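Thiosulfate sulfurtransferase YnjE (PDB 2WLR) catalyses the transfer of sulfur from thiosulfate to cyanide, yielding thiocyanate and sulfite, and is a periplasmic monomer containing three rhodanese domains. Local coordinates at residues 147-161 with 198-211. Residues are numbered along the deposited sequence; the frame is centred on the assembly and turned at random.
Sequences DWKVIEAAWGAPKLY and HGIRHDTTVILYGR
Glu152 and Tyr209, paired on adjacent parallel strands, cross with Glu152 CB over one face of the phenol ring, a CH-pi contact 3.9 Å from Glu152 CB to the Tyr209 ring centroid. Glu152 runs out fully extended, its CG opposite the backbone N (chi1 -178°), and brings its buried carboxylate to Arg211, whose NH1 meets Glu152 OE2 on the syn side in a 2.9 Å salt bridge. Tyr209 OH adds a weak bond to Glu152 OE1, and a water joins Glu152 OE2 and Ala153 O to Arg211 N. Leu160 CB covers one face of the Arg211 guanidinium, 3.6 Å from CZ. At the other end, NH1 and NH2 of Arg201 both reach Asp147 OD2, each at 3.2 Å, carboxylate and guanidinium planes 68° apart, while Asp203 OD1 holds NE. Between these ends, backbone bonds run from Thr205 N to Asp147 O through to Ala153 N to Tyr209 O, and Ile151 CD1 meets Ile200 CD1 tip to tip at 3.9 Å. Ile166 N also bonds Tyr209 OH. In the five-stranded rhodanese sheet, central strand 205-209 lies between 231-234 and 148-154, which borders edge strand 170-173; helix 128-135 packs on Val150 and Ile207, helix 213-226 on Ala153, Val206 and Leu208.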
loop_
_atom_site.group_PDB
_atom_site.type_symbol
_atom_site.label_atom_id
_atom_site.label_comp_id
_atom_site.label_asym_id
_atom_site.label_seq_id
_atom_site.Cartn_x
_atom_site.Cartn_y
_atom_site.Cartn_z
ATOM N N ASP A 147 -11.464 15.440 -14.683
ATOM C CA ASP A 147 -12.191 14.200 -14.856
ATOM C C ASP A 147 -11.584 13.083 -13.997
ATOM O O ASP A 147 -10.372 13.037 -13.789
ATOM C CB ASP A 147 -12.153 13.776 -16.336
ATOM C CG ASP A 147 -12.970 14.690 -17.243
ATOM O OD1 ASP A 147 -13.908 15.354 -16.758
ATOM O OD2 ASP A 147 -12.675 14.704 -18.457
ATOM N N TRP A 148 -12.448 12.203 -13.517
ATOM C CA TRP A 148 -12.025 11.047 -12.737
ATOM C C TRP A 148 -12.849 9.807 -13.069
ATOM O O TRP A 148 -14.011 9.868 -13.505
ATOM C CB TRP A 148 -12.036 11.366 -11.221
ATOM C CG TRP A 148 -13.363 11.859 -10.659
ATOM C CD1 TRP A 148 -13.768 13.166 -10.519
ATOM C CD2 TRP A 148 -14.419 11.063 -10.134
ATOM N NE1 TRP A 148 -15.016 13.218 -9.988
ATOM C CE2 TRP A 148 -15.446 11.943 -9.728
ATOM C CE3 TRP A 148 -14.612 9.696 -9.991
ATOM C CZ2 TRP A 148 -16.652 11.491 -9.190
ATOM C CZ3 TRP A 148 -15.804 9.243 -9.459
ATOM C CH2 TRP A 148 -16.815 10.137 -9.066
ATOM N N LYS A 149 -12.221 8.656 -12.853
ATOM C CA LYS A 149 -12.806 7.359 -13.043
ATOM C C LYS A 149 -12.501 6.519 -11.805
ATOM O O LYS A 149 -11.376 6.615 -11.265
ATOM C CB LYS A 149 -12.185 6.672 -14.264
ATOM C CG LYS A 149 -12.297 7.403 -15.580
ATOM C CD LYS A 149 -13.742 7.450 -16.042
ATOM C CE LYS A 149 -13.888 7.525 -17.580
ATOM N NZ LYS A 149 -14.143 8.904 -18.018
ATOM N N VAL A 150 -13.449 5.691 -11.403
ATOM C CA VAL A 150 -13.258 4.643 -10.406
ATOM C C VAL A 150 -13.369 3.297 -11.100
ATOM O O VAL A 150 -14.287 3.072 -11.877
ATOM C CB VAL A 150 -14.266 4.735 -9.276
ATOM C CG1 VAL A 150 -14.050 3.604 -8.265
ATOM C CG2 VAL A 150 -14.145 6.089 -8.581
ATOM N N ILE A 151 -12.412 2.417 -10.866
ATOM C CA ILE A 151 -12.307 1.171 -11.602
ATOM C C ILE A 151 -11.929 0.041 -10.687
ATOM O O ILE A 151 -10.906 0.129 -9.973
ATOM C CB ILE A 151 -11.244 1.273 -12.710
ATOM C CG1 ILE A 151 -11.464 2.521 -13.592
ATOM C CG2 ILE A 151 -11.274 0.039 -13.593
ATOM C CD1 ILE A 151 -10.619 2.576 -14.823
ATOM N N GLU A 152 -12.710 -1.031 -10.734
ATOM C CA GLU A 152 -12.410 -2.294 -10.062
ATOM C C GLU A 152 -11.529 -3.129 -10.971
ATOM O O GLU A 152 -11.809 -3.276 -12.160
ATOM C CB GLU A 152 -13.668 -3.126 -9.746
ATOM C CG GLU A 152 -13.336 -4.392 -9.002
ATOM C CD GLU A 152 -14.512 -5.108 -8.335
ATOM O OE1 GLU A 152 -15.593 -4.511 -8.072
ATOM O OE2 GLU A 152 -14.304 -6.310 -8.001
ATOM N N ALA A 153 -10.441 -3.664 -10.423
ATOM C CA ALA A 153 -9.525 -4.533 -11.163
ATOM C C ALA A 153 -9.538 -5.929 -10.558
ATOM O O ALA A 153 -9.502 -6.088 -9.336
ATOM C CB ALA A 153 -8.063 -3.937 -11.134
ATOM N N ALA A 154 -9.596 -6.934 -11.417
ATOM C CA ALA A 154 -9.484 -8.322 -11.007
ATOM C C ALA A 154 -9.098 -9.169 -12.205
ATOM O O ALA A 154 -9.156 -8.713 -13.351
ATOM C CB ALA A 154 -10.789 -8.830 -10.377
ATOM N N TRP A 155 -8.691 -10.402 -11.936
ATOM C CA TRP A 155 -8.364 -11.352 -12.983
ATOM C C TRP A 155 -9.648 -11.880 -13.641
ATOM O O TRP A 155 -10.578 -12.292 -12.958
ATOM C CB TRP A 155 -7.518 -12.521 -12.451
ATOM C CG TRP A 155 -7.367 -13.570 -13.502
ATOM C CD1 TRP A 155 -6.474 -13.570 -14.504
ATOM C CD2 TRP A 155 -8.191 -14.741 -13.687
ATOM N NE1 TRP A 155 -6.665 -14.669 -15.319
ATOM C CE2 TRP A 155 -7.723 -15.396 -14.838
ATOM C CE3 TRP A 155 -9.287 -15.278 -13.002
ATOM C CZ2 TRP A 155 -8.295 -16.587 -15.314
ATOM C CZ3 TRP A 155 -9.866 -16.461 -13.473
ATOM C CH2 TRP A 155 -9.363 -17.097 -14.615
ATOM N N GLY A 156 -9.669 -11.822 -14.964
ATOM C CA GLY A 156 -10.729 -12.440 -15.751
ATOM C C GLY A 156 -11.962 -11.579 -15.906
ATOM O O GLY A 156 -11.972 -10.397 -15.555
ATOM N N ALA A 157 -13.006 -12.169 -16.477
ATOM C CA ALA A 157 -14.253 -11.451 -16.671
ATOM C C ALA A 157 -14.873 -11.138 -15.315
ATOM O O ALA A 157 -14.626 -11.865 -14.327
ATOM C CB ALA A 157 -15.231 -12.282 -17.542
ATOM N N PRO A 158 -15.702 -10.090 -15.265
ATOM C CA PRO A 158 -16.293 -9.724 -13.993
ATOM C C PRO A 158 -16.995 -10.899 -13.334
ATOM O O PRO A 158 -17.802 -11.586 -13.982
ATOM C CB PRO A 158 -17.297 -8.626 -14.349
ATOM C CG PRO A 158 -17.049 -8.255 -15.719
ATOM C CD PRO A 158 -16.084 -9.181 -16.354
ATOM N N LYS A 159 -16.673 -11.135 -12.068
ATOM C CA LYS A 159 -17.315 -12.168 -11.258
ATOM C C LYS A 159 -18.016 -11.473 -10.092
ATOM O O LYS A 159 -19.175 -11.092 -10.200
ATOM C CB LYS A 159 -16.290 -13.220 -10.813
ATOM C CG LYS A 159 -15.889 -14.216 -11.946
ATOM C CD LYS A 159 -14.653 -15.040 -11.580
ATOM C CE LYS A 159 -13.314 -14.239 -11.734
ATOM N NZ LYS A 159 -12.948 -13.792 -13.143
ATOM N N LEU A 160 -17.295 -11.252 -8.998
ATOM C CA LEU A 160 -17.884 -10.604 -7.831
ATOM C C LEU A 160 -18.441 -9.211 -8.138
ATOM O O LEU A 160 -19.460 -8.818 -7.579
ATOM C CB LEU A 160 -16.846 -10.549 -6.718
ATOM C CG LEU A 160 -16.573 -11.907 -6.083
ATOM C CD1 LEU A 160 -15.334 -11.780 -5.177
ATOM C CD2 LEU A 160 -17.816 -12.424 -5.346
ATOM N N TYR A 161 -17.776 -8.482 -9.030
ATOM C CA TYR A 161 -18.244 -7.180 -9.490
ATOM C C TYR A 161 -19.704 -7.223 -9.944
ATOM O O TYR A 161 -20.443 -6.301 -9.686
ATOM C CB TYR A 161 -17.374 -6.684 -10.641
ATOM C CG TYR A 161 -17.825 -5.395 -11.328
ATOM C CD1 TYR A 161 -18.839 -5.406 -12.304
ATOM C CD2 TYR A 161 -17.225 -4.166 -11.055
ATOM C CE1 TYR A 161 -19.224 -4.245 -12.952
ATOM C CE2 TYR A 161 -17.610 -3.007 -11.707
ATOM C CZ TYR A 161 -18.636 -3.039 -12.661
ATOM O OH TYR A 161 -19.005 -1.877 -13.291
ATOM N N HIS A 198 -11.362 2.441 -21.891
ATOM C CA HIS A 198 -11.854 2.772 -20.557
ATOM C C HIS A 198 -11.957 4.284 -20.286
ATOM O O HIS A 198 -12.209 4.696 -19.149
ATOM C CB HIS A 198 -10.997 2.072 -19.500
ATOM C CG HIS A 198 -11.113 0.590 -19.561
ATOM N ND1 HIS A 198 -12.142 -0.103 -18.962
ATOM C CD2 HIS A 198 -10.376 -0.325 -20.229
ATOM C CE1 HIS A 198 -12.006 -1.392 -19.218
ATOM N NE2 HIS A 198 -10.944 -1.554 -19.997
ATOM N N GLY A 199 -11.821 5.120 -21.316
ATOM C CA GLY A 199 -12.085 6.545 -21.190
ATOM C C GLY A 199 -11.104 7.308 -20.352
ATOM O O GLY A 199 -11.459 8.269 -19.679
ATOM N N ILE A 200 -9.848 6.879 -20.396
ATOM C CA ILE A 200 -8.782 7.463 -19.593
ATOM C C ILE A 200 -7.817 8.268 -20.471
ATOM O O ILE A 200 -7.183 7.701 -21.383
ATOM C CB ILE A 200 -7.992 6.370 -18.862
ATOM C CG1 ILE A 200 -8.931 5.528 -17.978
ATOM C CG2 ILE A 200 -6.853 7.002 -18.041
ATOM C CD1 ILE A 200 -8.298 4.218 -17.438
ATOM N N ARG A 201 -7.701 9.582 -20.242
ATOM C CA ARG A 201 -6.627 10.387 -20.820
ATOM C C ARG A 201 -5.510 10.523 -19.801
ATOM O O ARG A 201 -5.672 10.164 -18.612
ATOM C CB ARG A 201 -7.113 11.791 -21.181
ATOM C CG ARG A 201 -8.275 11.844 -22.108
ATOM C CD ARG A 201 -8.537 13.291 -22.549
ATOM N NE ARG A 201 -8.669 14.142 -21.370
ATOM C CZ ARG A 201 -9.788 14.327 -20.671
ATOM N NH1 ARG A 201 -10.943 13.774 -21.040
ATOM N NH2 ARG A 201 -9.755 15.115 -19.595
ATOM N N HIS A 202 -4.413 11.139 -20.221
ATOM C CA HIS A 202 -3.288 11.321 -19.306
ATOM C C HIS A 202 -3.676 12.176 -18.074
ATOM O O HIS A 202 -3.092 12.026 -16.994
ATOM C CB HIS A 202 -2.072 11.889 -20.045
ATOM C CG HIS A 202 -2.094 13.377 -20.233
ATOM N ND1 HIS A 202 -2.894 14.001 -21.165
ATOM C CD2 HIS A 202 -1.395 14.360 -19.618
ATOM C CE1 HIS A 202 -2.686 15.308 -21.116
ATOM N NE2 HIS A 202 -1.775 15.548 -20.188
ATOM N N ASP A 203 -4.651 13.056 -18.250
ATOM C CA ASP A 203 -5.089 13.978 -17.207
ATOM C C ASP A 203 -6.401 13.562 -16.569
ATOM O O ASP A 203 -7.028 14.358 -15.866
ATOM C CB ASP A 203 -5.182 15.426 -17.745
ATOM C CG ASP A 203 -6.137 15.580 -18.908
ATOM O OD1 ASP A 203 -6.657 14.578 -19.437
ATOM O OD2 ASP A 203 -6.351 16.762 -19.293
ATOM N N THR A 204 -6.820 12.313 -16.771
ATOM C CA THR A 204 -7.927 11.736 -16.042
ATOM C C THR A 204 -7.387 11.104 -14.766
ATOM O O THR A 204 -6.432 10.314 -14.829
ATOM C CB THR A 204 -8.598 10.605 -16.825
ATOM O OG1 THR A 204 -8.962 11.073 -18.133
ATOM C CG2 THR A 204 -9.840 10.063 -16.093
ATOM N N THR A 205 -7.962 11.455 -13.619
ATOM C CA THR A 205 -7.611 10.791 -12.360
ATOM C C THR A 205 -8.245 9.411 -12.356
ATOM O O THR A 205 -9.417 9.261 -12.614
ATOM C CB THR A 205 -8.090 11.555 -11.125
ATOM O OG1 THR A 205 -7.467 12.839 -11.102
ATOM C CG2 THR A 205 -7.735 10.775 -9.822
ATOM N N VAL A 206 -7.458 8.390 -12.033
ATOM C CA VAL A 206 -7.976 7.020 -11.970
ATOM C C VAL A 206 -7.834 6.506 -10.542
ATOM O O VAL A 206 -6.715 6.481 -10.000
ATOM C CB VAL A 206 -7.277 6.108 -12.946
ATOM C CG1 VAL A 206 -7.824 4.706 -12.821
ATOM C CG2 VAL A 206 -7.404 6.615 -14.422
ATOM N N ILE A 207 -8.942 6.095 -9.960
ATOM C CA ILE A 207 -8.956 5.469 -8.637
ATOM C C ILE A 207 -9.270 3.987 -8.849
ATOM O O ILE A 207 -10.369 3.634 -9.250
ATOM C CB ILE A 207 -9.954 6.162 -7.683
ATOM C CG1 ILE A 207 -9.655 7.669 -7.609
ATOM C CG2 ILE A 207 -9.900 5.545 -6.303
ATOM C CD1 ILE A 207 -10.858 8.487 -7.783
ATOM N N LEU A 208 -8.321 3.134 -8.545
ATOM C CA LEU A 208 -8.451 1.697 -8.693
ATOM C C LEU A 208 -8.685 1.026 -7.361
ATOM O O LEU A 208 -8.128 1.425 -6.315
ATOM C CB LEU A 208 -7.189 1.115 -9.351
ATOM C CG LEU A 208 -7.087 1.390 -10.857
ATOM C CD1 LEU A 208 -5.659 1.627 -11.306
ATOM C CD2 LEU A 208 -7.765 0.238 -11.638
ATOM N N TYR A 209 -9.473 -0.035 -7.389
ATOM C CA TYR A 209 -9.621 -0.899 -6.228
ATOM C C TYR A 209 -9.758 -2.308 -6.671
ATOM O O TYR A 209 -10.093 -2.586 -7.809
ATOM C CB TYR A 209 -10.804 -0.511 -5.324
ATOM C CG TYR A 209 -12.182 -0.884 -5.878
ATOM C CD1 TYR A 209 -12.838 -0.081 -6.798
ATOM C CD2 TYR A 209 -12.813 -2.051 -5.467
ATOM C CE1 TYR A 209 -14.097 -0.457 -7.294
ATOM C CE2 TYR A 209 -14.049 -2.401 -5.958
ATOM C CZ TYR A 209 -14.673 -1.612 -6.856
ATOM O OH TYR A 209 -15.918 -1.977 -7.360
ATOM N N GLY A 210 -9.489 -3.212 -5.761
ATOM C CA GLY A 210 -9.660 -4.631 -6.047
ATOM C C GLY A 210 -10.211 -5.339 -4.841
ATOM O O GLY A 210 -10.155 -4.836 -3.747
ATOM N N ARG A 211 -10.732 -6.543 -5.042
ATOM C CA ARG A 211 -10.985 -7.409 -3.925
ATOM C C ARG A 211 -9.633 -7.739 -3.280
ATOM O O ARG A 211 -9.549 -7.903 -2.076
ATOM C CB ARG A 211 -11.716 -8.699 -4.339
ATOM C CG ARG A 211 -13.227 -8.730 -3.965
ATOM C CD ARG A 211 -14.121 -7.926 -4.899
ATOM N NE ARG A 211 -15.516 -8.016 -4.449
ATOM C CZ ARG A 211 -16.568 -7.406 -4.992
ATOM N NH1 ARG A 211 -16.450 -6.621 -6.051
ATOM N NH2 ARG A 211 -17.742 -7.603 -4.429
HETATM O O HOH W 1 -8.346 14.847 -12.815
HETATM O O HOH W 2 -9.479 15.855 -16.634
HETATM O O HOH W 3 -11.791 -7.033 -7.631
#